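Local coordinates for protein VP1 (Polyomavirus HPyV6, PDB 4PCG) that forms the pentamers that build the viral capsid, as its major capsid protein, and probably takes part in attachment to host cells, at residues B[90-95]-B[117-122]; B[95-100]-B[256-261]. All coordinates share one frame; numbering follows the deposited sequence.

Contact 1: B[90-95]-B[117-122]; sequences TELIFT and QMYFWA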
ATOM      1  N   THR B  90      18.814  11.221   2.219  1.00 15.92           N
ATOM      2  CA  THR B  90      18.315  11.969   1.078  1.00 15.67           C
ATOM      3  C   THR B  90      16.811  12.144   1.246  1.00 16.61           C
ATOM      4  O   THR B  90      16.115  11.230   1.691  1.00 16.91           O
ATOM      5  CB  THR B  90      18.718  11.338  -0.281  1.00 16.84           C
ATOM      6  OG1 THR B  90      18.229  12.140  -1.368  1.00 14.71           O
ATOM      7  CG2 THR B  90      18.184   9.923  -0.459  1.00 19.17           C
ATOM      8  N   GLU B  91      16.329  13.330   0.911  1.00 15.58           N
ATOM      9  CA  GLU B  91      14.942  13.715   1.205  1.00 16.81           C
ATOM     10  C   GLU B  91      14.471  14.704   0.164  1.00 16.40           C
ATOM     11  O   GLU B  91      15.257  15.535  -0.308  1.00 17.49           O
ATOM     12  CB  GLU B  91      14.877  14.395   2.575  1.00 17.65           C
ATOM     13  CG  GLU B  91      15.401  13.559   3.757  1.00 23.23           C
ATOM     14  CD  GLU B  91      14.512  12.383   4.122  1.00 23.94           C
ATOM     15  OE1 GLU B  91      13.312  12.392   3.775  1.00 20.36           O
ATOM     16  OE2 GLU B  91      14.987  11.450   4.812  1.00 20.97           O
ATOM     17  N   LEU B  92      13.196  14.603  -0.204  1.00 15.78           N
ATOM     18  CA  LEU B  92      12.579  15.508  -1.153  1.00 15.81           C
ATOM     19  C   LEU B  92      11.976  16.705  -0.441  1.00 15.12           C
ATOM     20  O   LEU B  92      11.400  16.575   0.657  1.00 19.24           O
ATOM     21  CB  LEU B  92      11.460  14.804  -1.918  1.00 18.30           C
ATOM     22  CG  LEU B  92      11.832  13.804  -3.008  1.00 20.42           C
ATOM     23  CD1 LEU B  92      10.624  13.373  -3.821  1.00 22.67           C
ATOM     24  CD2 LEU B  92      12.856  14.458  -3.917  1.00 21.01           C
ATOM     25  N   ILE B  93      12.090  17.863  -1.089  1.00 16.36           N
ATOM     26  CA  ILE B  93      11.553  19.116  -0.594  1.00 16.18           C
ATOM     27  C   ILE B  93      10.354  19.503  -1.454  1.00 17.88           C
ATOM     28  O   ILE B  93      10.494  19.737  -2.649  1.00 16.48           O
ATOM     29  CB  ILE B  93      12.604  20.251  -0.644  1.00 15.16           C
ATOM     30  CG1 ILE B  93      13.824  19.847   0.175  1.00 17.95           C
ATOM     31  CG2 ILE B  93      12.044  21.543  -0.111  1.00 16.63           C
ATOM     32  CD1 ILE B  93      15.013  20.736  -0.045  1.00 18.02           C
ATOM     33  N   PHE B  94       9.181  19.569  -0.833  1.00 17.32           N
ATOM     34  CA  PHE B  94       7.943  19.846  -1.577  1.00 17.60           C
ATOM     35  C   PHE B  94       6.906  20.392  -0.617  1.00 17.73           C
ATOM     36  O   PHE B  94       7.088  20.294   0.598  1.00 14.96           O
ATOM     37  CB  PHE B  94       7.441  18.573  -2.273  1.00 15.00           C
ATOM     38  CG  PHE B  94       6.427  18.830  -3.361  1.00 17.93           C
ATOM     39  CD1 PHE B  94       6.720  19.702  -4.401  1.00 18.38           C
ATOM     40  CD2 PHE B  94       5.197  18.214  -3.329  1.00 17.08           C
ATOM     41  CE1 PHE B  94       5.797  19.943  -5.404  1.00 23.54           C
ATOM     42  CE2 PHE B  94       4.275  18.445  -4.339  1.00 19.60           C
ATOM     43  CZ  PHE B  94       4.580  19.324  -5.359  1.00 19.82           C
ATOM     44  N   THR B  95       5.831  20.977  -1.172  1.00 16.52           N
ATOM     45  CA  THR B  95       4.672  21.444  -0.429  1.00 18.62           C
ATOM     46  C   THR B  95       3.401  20.966  -1.164  1.00 17.38           C
ATOM     47  O   THR B  95       3.444  20.734  -2.371  1.00 16.67           O
ATOM     48  CB  THR B  95       4.622  22.983  -0.415  1.00 20.97           C
ATOM     49  OG1 THR B  95       4.655  23.441  -1.771  1.00 20.62           O
ATOM     50  CG2 THR B  95       5.811  23.555   0.360  1.00 21.23           C
ATOM     51  N   GLN B 117       4.858   9.501 -12.463  1.00 14.80           N
ATOM     52  CA  GLN B 117       5.871   9.974 -11.529  1.00 12.58           C
ATOM     53  C   GLN B 117       7.170   9.203 -11.675  1.00 13.20           C
ATOM     54  O   GLN B 117       7.184   8.084 -12.161  1.00 13.24           O
ATOM     55  CB  GLN B 117       5.386   9.791 -10.090  1.00 15.65           C
ATOM     56  CG  GLN B 117       4.069  10.491  -9.753  1.00 16.82           C
ATOM     57  CD  GLN B 117       3.228   9.753  -8.749  1.00 15.89           C
ATOM     58  OE1 GLN B 117       3.733   9.224  -7.762  1.00 17.44           O
ATOM     59  NE2 GLN B 117       1.937   9.746  -8.962  1.00 16.35           N
ATOM     60  N   MET B 118       8.240   9.820 -11.221  1.00 14.45           N
ATOM     61  CA  MET B 118       9.522   9.133 -11.061  1.00 14.63           C
ATOM     62  C   MET B 118      10.260   9.737  -9.896  1.00 16.61           C
ATOM     63  O   MET B 118      10.405  10.948  -9.831  1.00 15.08           O
ATOM     64  CB  MET B 118      10.375   9.234 -12.318  1.00 15.17           C
ATOM     65  CG  MET B 118      11.752   8.612 -12.154  1.00 16.00           C
ATOM     66  SD  MET B 118      12.616   8.513 -13.721  1.00 16.90           S
ATOM     67  CE  MET B 118      14.286   8.123 -13.188  1.00 17.05           C
ATOM     68  N   TYR B 119      10.758   8.883  -8.998  1.00 14.02           N
ATOM     69  CA  TYR B 119      11.546   9.318  -7.846  1.00 14.92           C
ATOM     70  C   TYR B 119      12.880   8.562  -7.968  1.00 14.19           C
ATOM     71  O   TYR B 119      12.866   7.356  -8.061  1.00 16.17           O
ATOM     72  CB  TYR B 119      10.867   8.903  -6.543  1.00 16.23           C
ATOM     73  CG  TYR B 119       9.408   9.335  -6.449  1.00 14.33           C
ATOM     74  CD1 TYR B 119       9.086  10.558  -5.911  1.00 21.04           C
ATOM     75  CD2 TYR B 119       8.381   8.538  -6.920  1.00 17.37           C
ATOM     76  CE1 TYR B 119       7.772  10.982  -5.833  1.00 23.04           C
ATOM     77  CE2 TYR B 119       7.055   8.960  -6.840  1.00 16.29           C
ATOM     78  CZ  TYR B 119       6.759  10.185  -6.297  1.00 19.09           C
ATOM     79  OH  TYR B 119       5.445  10.646  -6.206  1.00 22.09           O
ATOM     80  N   PHE B 120      13.995   9.268  -7.993  1.00 13.86           N
ATOM     81  CA  PHE B 120      15.273   8.632  -8.292  1.00 14.25           C
ATOM     82  C   PHE B 120      16.412   9.370  -7.627  1.00 12.97           C
ATOM     83  O   PHE B 120      16.503  10.594  -7.715  1.00 14.12           O
ATOM     84  CB  PHE B 120      15.493   8.582  -9.829  1.00 13.75           C
ATOM     85  CG  PHE B 120      16.813   7.975 -10.234  1.00 13.90           C
ATOM     86  CD1 PHE B 120      17.957   8.750 -10.319  1.00 15.64           C
ATOM     87  CD2 PHE B 120      16.915   6.615 -10.447  1.00 13.78           C
ATOM     88  CE1 PHE B 120      19.201   8.150 -10.611  1.00 15.10           C
ATOM     89  CE2 PHE B 120      18.113   6.029 -10.772  1.00 14.94           C
ATOM     90  CZ  PHE B 120      19.263   6.803 -10.857  1.00 13.71           C
ATOM     91  N   TRP B 121      17.324   8.608  -7.028  1.00 12.14           N
ATOM     92  CA  TRP B 121      18.578   9.150  -6.574  1.00 13.62           C
ATOM     93  C   TRP B 121      19.701   8.151  -6.840  1.00 11.85           C
ATOM     94  O   TRP B 121      19.487   6.936  -6.888  1.00 13.99           O
ATOM     95  CB  TRP B 121      18.517   9.557  -5.096  1.00 14.08           C
ATOM     96  CG  TRP B 121      18.292   8.418  -4.126  1.00 13.88           C
ATOM     97  CD1 TRP B 121      17.080   8.029  -3.566  1.00 16.30           C
ATOM     98  CD2 TRP B 121      19.286   7.513  -3.592  1.00 15.11           C
ATOM     99  NE1 TRP B 121      17.285   6.947  -2.714  1.00 18.04           N
ATOM    100  CE2 TRP B 121      18.618   6.610  -2.729  1.00 19.12           C
ATOM    101  CE3 TRP B 121      20.677   7.374  -3.774  1.00 16.82           C
ATOM    102  CZ2 TRP B 121      19.293   5.581  -2.052  1.00 24.01           C
ATOM    103  CZ3 TRP B 121      21.346   6.343  -3.100  1.00 20.26           C
ATOM    104  CH2 TRP B 121      20.651   5.463  -2.252  1.00 22.37           C
ATOM    105  N   ALA B 122      20.886   8.698  -7.042  1.00 13.25           N
ATOM    106  CA  ALA B 122      22.094   7.917  -7.166  1.00 14.93           C
ATOM    107  C   ALA B 122      23.262   8.650  -6.516  1.00 13.46           C
ATOM    108  O   ALA B 122      23.361   9.884  -6.563  1.00 14.90           O
ATOM    109  CB  ALA B 122      22.420   7.655  -8.626  1.00 16.69           C
TER
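T90 and L92 meet W121 and Y119 in an apolar contact across the core of the VP1 jelly roll, the part of the longer protein this chain holds. Strand 79-93 pairs with strands 211-222 and 256-274. Strand 117-124 pairs with 187-194 and 227-239. The contact therefore packs the two sheets of the beta sandwich together, and its strands are not paired directly. Their touching parts run roughly antiparallel, 150° apart, with the CA atoms of T90 and W121 8.2 Å apart. Only side chains span this gap.

Two small packing units do the work. In the first, the methyl CG2 of T90 sits over one face of the W121 indole, above its five-membered ring. This is a CH-pi contact, with CG2 of T90 3.8 Å from the centroid of that ring and 8° off its normal. CG of W121 lies between its backbone N and carbonyl carbon, which stands the indole up toward strand 79-93. The other branch of T90, OG1, bonds to F264 O and R263 NH1 of strand 256-274. In the second unit, L92 crosses Y119 at about a right angle. L92 brings its CD1 methyl to the ring edge, near the ring plane, 3.8 Å from CD1 of Y119. M118 and F120 alternate with these residues and pack partly on P96 and F205 of a neighbouring subunit.

The phenol end of Y119 is also occupied. Its OH donates to Q117 two residues back, and Y119 OH lies 2.7 Å from Q117 OE1, 41° out of the amide carbonyl plane.

Contact 2: B[95-100]-B[256-261]; sequences TPQLGS and SVQAAF
The loop that follows strand 79-93 of the jelly roll lies here against the start of strand 256-274, with T95 and Q97 meeting F261 and Q258. The loop lies at the interface with a neighbouring subunit of the pentamer. T95 packs on I174 and Q97 on P135 of that subunit.

T95 crosses F261 at about a right angle. Its OG1 is at the ring edge, near the ring plane, with OG1 of T95 3.3 Å from CE2 of F261. CG2 of T95 also lies in the ring plane at the edge, 4.0 Å from CE2 of F261. The ring of F94 meets that of F261 as well. The Q97 and F261 side chains run against each other, and the Q97 amide reaches the ring obliquely. NE2 of Q97 is 3.9 Å from CZ of F261, and the amide plane is turned 85° from the ring.

Hydrogen bonds fix this amide within its own loop. NE2 of Q97 donates to T95 O at 2.9 Å, with a nearly straight N-H...O angle of 170°. OE1 of Q97 accepts from S100 OG at an unusually short 2.5 Å. A bend at chi2 (-63°) folds the Q97 chain into this arc. Q258 is held in a similar way. NE2 of Q258 donates to A259 O at 2.9 Å, on a lone pair in the carbonyl plane, and its OE1 takes a bond from R43 NE.

OE1 of Q97 and OE1 of Q258 stand 4.1 Å apart. Each oxygen has a donor of its own, S100 OG for Q97 and R43 NE for Q258, which is consistent with two amide oxygens lying this near each other without a bond between them.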
ATOM      1  N   THR B  95       5.831  20.977  -1.172  1.00 16.52           N
ATOM      2  CA  THR B  95       4.672  21.444  -0.429  1.00 18.62           C
ATOM      3  C   THR B  95       3.401  20.966  -1.164  1.00 17.38           C
ATOM      4  O   THR B  95       3.444  20.734  -2.371  1.00 16.67           O
ATOM      5  CB  THR B  95       4.622  22.983  -0.415  1.00 20.97           C
ATOM      6  OG1 THR B  95       4.655  23.441  -1.771  1.00 20.62           O
ATOM      7  CG2 THR B  95       5.811  23.555   0.360  1.00 21.23           C
ATOM      8  N   PRO B  96       2.280  20.812  -0.455  1.00 17.73           N
ATOM      9  CA  PRO B  96       1.045  20.433  -1.134  1.00 18.04           C
ATOM     10  C   PRO B  96       0.600  21.498  -2.122  1.00 19.84           C
ATOM     11  O   PRO B  96       0.685  22.683  -1.822  1.00 20.42           O
ATOM     12  CB  PRO B  96       0.037  20.281   0.006  1.00 20.06           C
ATOM     13  CG  PRO B  96       0.620  21.086   1.121  1.00 22.03           C
ATOM     14  CD  PRO B  96       2.081  20.980   0.993  1.00 17.58           C
ATOM     15  N   GLN B  97       0.161  21.051  -3.303  1.00 21.71           N
ATOM     16  CA  GLN B  97      -0.330  21.919  -4.339  1.00 21.20           C
ATOM     17  C   GLN B  97      -1.854  21.794  -4.407  1.00 21.94           C
ATOM     18  O   GLN B  97      -2.388  20.703  -4.591  1.00 23.60           O
ATOM     19  CB  GLN B  97       0.298  21.537  -5.688  1.00 19.88           C
ATOM     20  CG  GLN B  97       1.810  21.496  -5.683  1.00 21.61           C
ATOM     21  CD  GLN B  97       2.430  22.843  -5.390  1.00 26.63           C
ATOM     22  OE1 GLN B  97       2.229  23.807  -6.138  1.00 26.88           O
ATOM     23  NE2 GLN B  97       3.204  22.924  -4.307  1.00 24.41           N
ATOM     24  N   LEU B  98      -2.547  22.904  -4.199  1.00 19.26           N
ATOM     25  CA  LEU B  98      -4.001  22.940  -4.354  0.50 20.06           C
ATOM     26  C   LEU B  98      -4.293  23.859  -5.543  1.00 20.73           C
ATOM     27  O   LEU B  98      -4.083  23.448  -6.691  1.00 20.67           O
ATOM     28  CB  LEU B  98      -4.706  23.384  -3.072  0.50 20.63           C
ATOM     29  CG  LEU B  98      -4.998  22.272  -2.063  0.50 20.67           C
ATOM     30  CD1 LEU B  98      -3.703  21.605  -1.604  0.50 20.27           C
ATOM     31  CD2 LEU B  98      -5.782  22.838  -0.888  0.50 22.62           C
ATOM     32  N   GLY B  99      -4.700  25.090  -5.284  1.00 19.49           N
ATOM     33  CA  GLY B  99      -5.088  26.060  -6.338  1.00 21.66           C
ATOM     34  C   GLY B  99      -3.905  26.551  -7.162  1.00 23.29           C
ATOM     35  O   GLY B  99      -4.089  27.099  -8.250  1.00 22.81           O
ATOM     36  N   SER B 100      -2.689  26.357  -6.663  1.00 19.18           N
ATOM     37  CA  SER B 100      -1.477  26.688  -7.429  1.00 20.27           C
ATOM     38  C   SER B 100      -1.405  25.929  -8.754  1.00 19.94           C
ATOM     39  O   SER B 100      -0.682  26.353  -9.671  1.00 20.90           O
ATOM     40  CB  SER B 100      -0.199  26.368  -6.637  1.00 20.45           C
ATOM     41  OG  SER B 100       0.013  24.964  -6.552  1.00 19.01           O
ATOM     42  N   SER B 256       1.605  21.216 -17.468  1.00 19.48           N
ATOM     43  CA  SER B 256       3.066  21.199 -17.288  1.00 20.35           C
ATOM     44  C   SER B 256       3.483  20.127 -16.305  1.00 17.77           C
ATOM     45  O   SER B 256       2.706  19.766 -15.420  1.00 16.67           O
ATOM     46  CB  SER B 256       3.532  22.552 -16.761  1.00 21.99           C
ATOM     47  OG  SER B 256       3.134  23.558 -17.694  1.00 28.65           O
ATOM     48  N   VAL B 257       4.713  19.633 -16.446  1.00 17.30           N
ATOM     49  CA  VAL B 257       5.260  18.683 -15.506  1.00 15.73           C
ATOM     50  C   VAL B 257       5.662  19.400 -14.210  1.00 17.28           C
ATOM     51  O   VAL B 257       6.273  20.452 -14.266  1.00 16.82           O
ATOM     52  CB  VAL B 257       6.498  17.977 -16.072  1.00 16.88           C
ATOM     53  CG1 VAL B 257       7.150  17.106 -15.011  1.00 18.71           C
ATOM     54  CG2 VAL B 257       6.127  17.162 -17.301  1.00 17.10           C
ATOM     55  N   GLN B 258       5.297  18.814 -13.063  1.00 16.30           N
ATOM     56  CA  GLN B 258       5.668  19.286 -11.733  1.00 15.33           C
ATOM     57  C   GLN B 258       6.776  18.390 -11.165  1.00 15.80           C
ATOM     58  O   GLN B 258       6.593  17.172 -11.046  1.00 18.14           O
ATOM     59  CB  GLN B 258       4.453  19.212 -10.792  1.00 14.64           C
ATOM     60  CG  GLN B 258       4.763  19.551  -9.346  1.00 17.77           C
ATOM     61  CD  GLN B 258       4.898  21.033  -9.139  1.00 16.21           C
ATOM     62  OE1 GLN B 258       3.919  21.753  -9.258  1.00 20.42           O
ATOM     63  NE2 GLN B 258       6.091  21.502  -8.829  1.00 17.97           N
ATOM     64  N   ALA B 259       7.899  19.007 -10.809  1.00 14.71           N
ATOM     65  CA  ALA B 259       8.982  18.336 -10.110  1.00 15.97           C
ATOM     66  C   ALA B 259       8.994  18.778  -8.641  1.00 16.74           C
ATOM     67  O   ALA B 259       8.373  19.770  -8.267  1.00 16.09           O
ATOM     68  CB  ALA B 259      10.324  18.668 -10.788  1.00 14.91           C
ATOM     69  N   ALA B 260       9.714  18.037  -7.811  1.00 17.02           N
ATOM     70  CA  ALA B 260       9.987  18.486  -6.458  1.00 16.45           C
ATOM     71  C   ALA B 260      10.827  19.766  -6.489  1.00 15.72           C
ATOM     72  O   ALA B 260      11.491  20.102  -7.498  1.00 16.26           O
ATOM     73  CB  ALA B 260      10.694  17.372  -5.663  1.00 16.83           C
ATOM     74  N   PHE B 261      10.804  20.518  -5.401  1.00 14.79           N
ATOM     75  CA  PHE B 261      11.598  21.759  -5.349  1.00 15.00           C
ATOM     76  C   PHE B 261      13.096  21.501  -5.213  1.00 16.79           C
ATOM     77  O   PHE B 261      13.917  22.355  -5.514  1.00 17.46           O
ATOM     78  CB  PHE B 261      11.146  22.668  -4.215  1.00 14.27           C
ATOM     79  CG  PHE B 261       9.700  23.066  -4.278  1.00 18.05           C
ATOM     80  CD1 PHE B 261       9.107  23.436  -5.483  1.00 19.10           C
ATOM     81  CD2 PHE B 261       8.948  23.127  -3.139  1.00 20.60           C
ATOM     82  CE1 PHE B 261       7.781  23.831  -5.531  1.00 21.06           C
ATOM     83  CE2 PHE B 261       7.615  23.522  -3.162  1.00 19.73           C
ATOM     84  CZ  PHE B 261       7.019  23.875  -4.366  1.00 22.66           C
TER

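Overall arrangement
Along the chain the segments run 90-95, 95-100, 117-122 and 256-261, so the two contacts cross. Contact 1 closes a loop of 21 residues. Contact 2 closes one of 155 residues, which takes in strands 117-124, 187-194, 211-222 and 227-239. They share T95, where strand 79-93 has given way to its loop. Contact 1 joins the two sheets of the sandwich through side chains. Contact 2 ties the loop to strand 256-274, which lies beside 79-93 in one sheet. The two also touch directly: I93 O and F261 N probably form a hydrogen bond, and F94 packs on Q258. Both reach the second subunit of the pentamer.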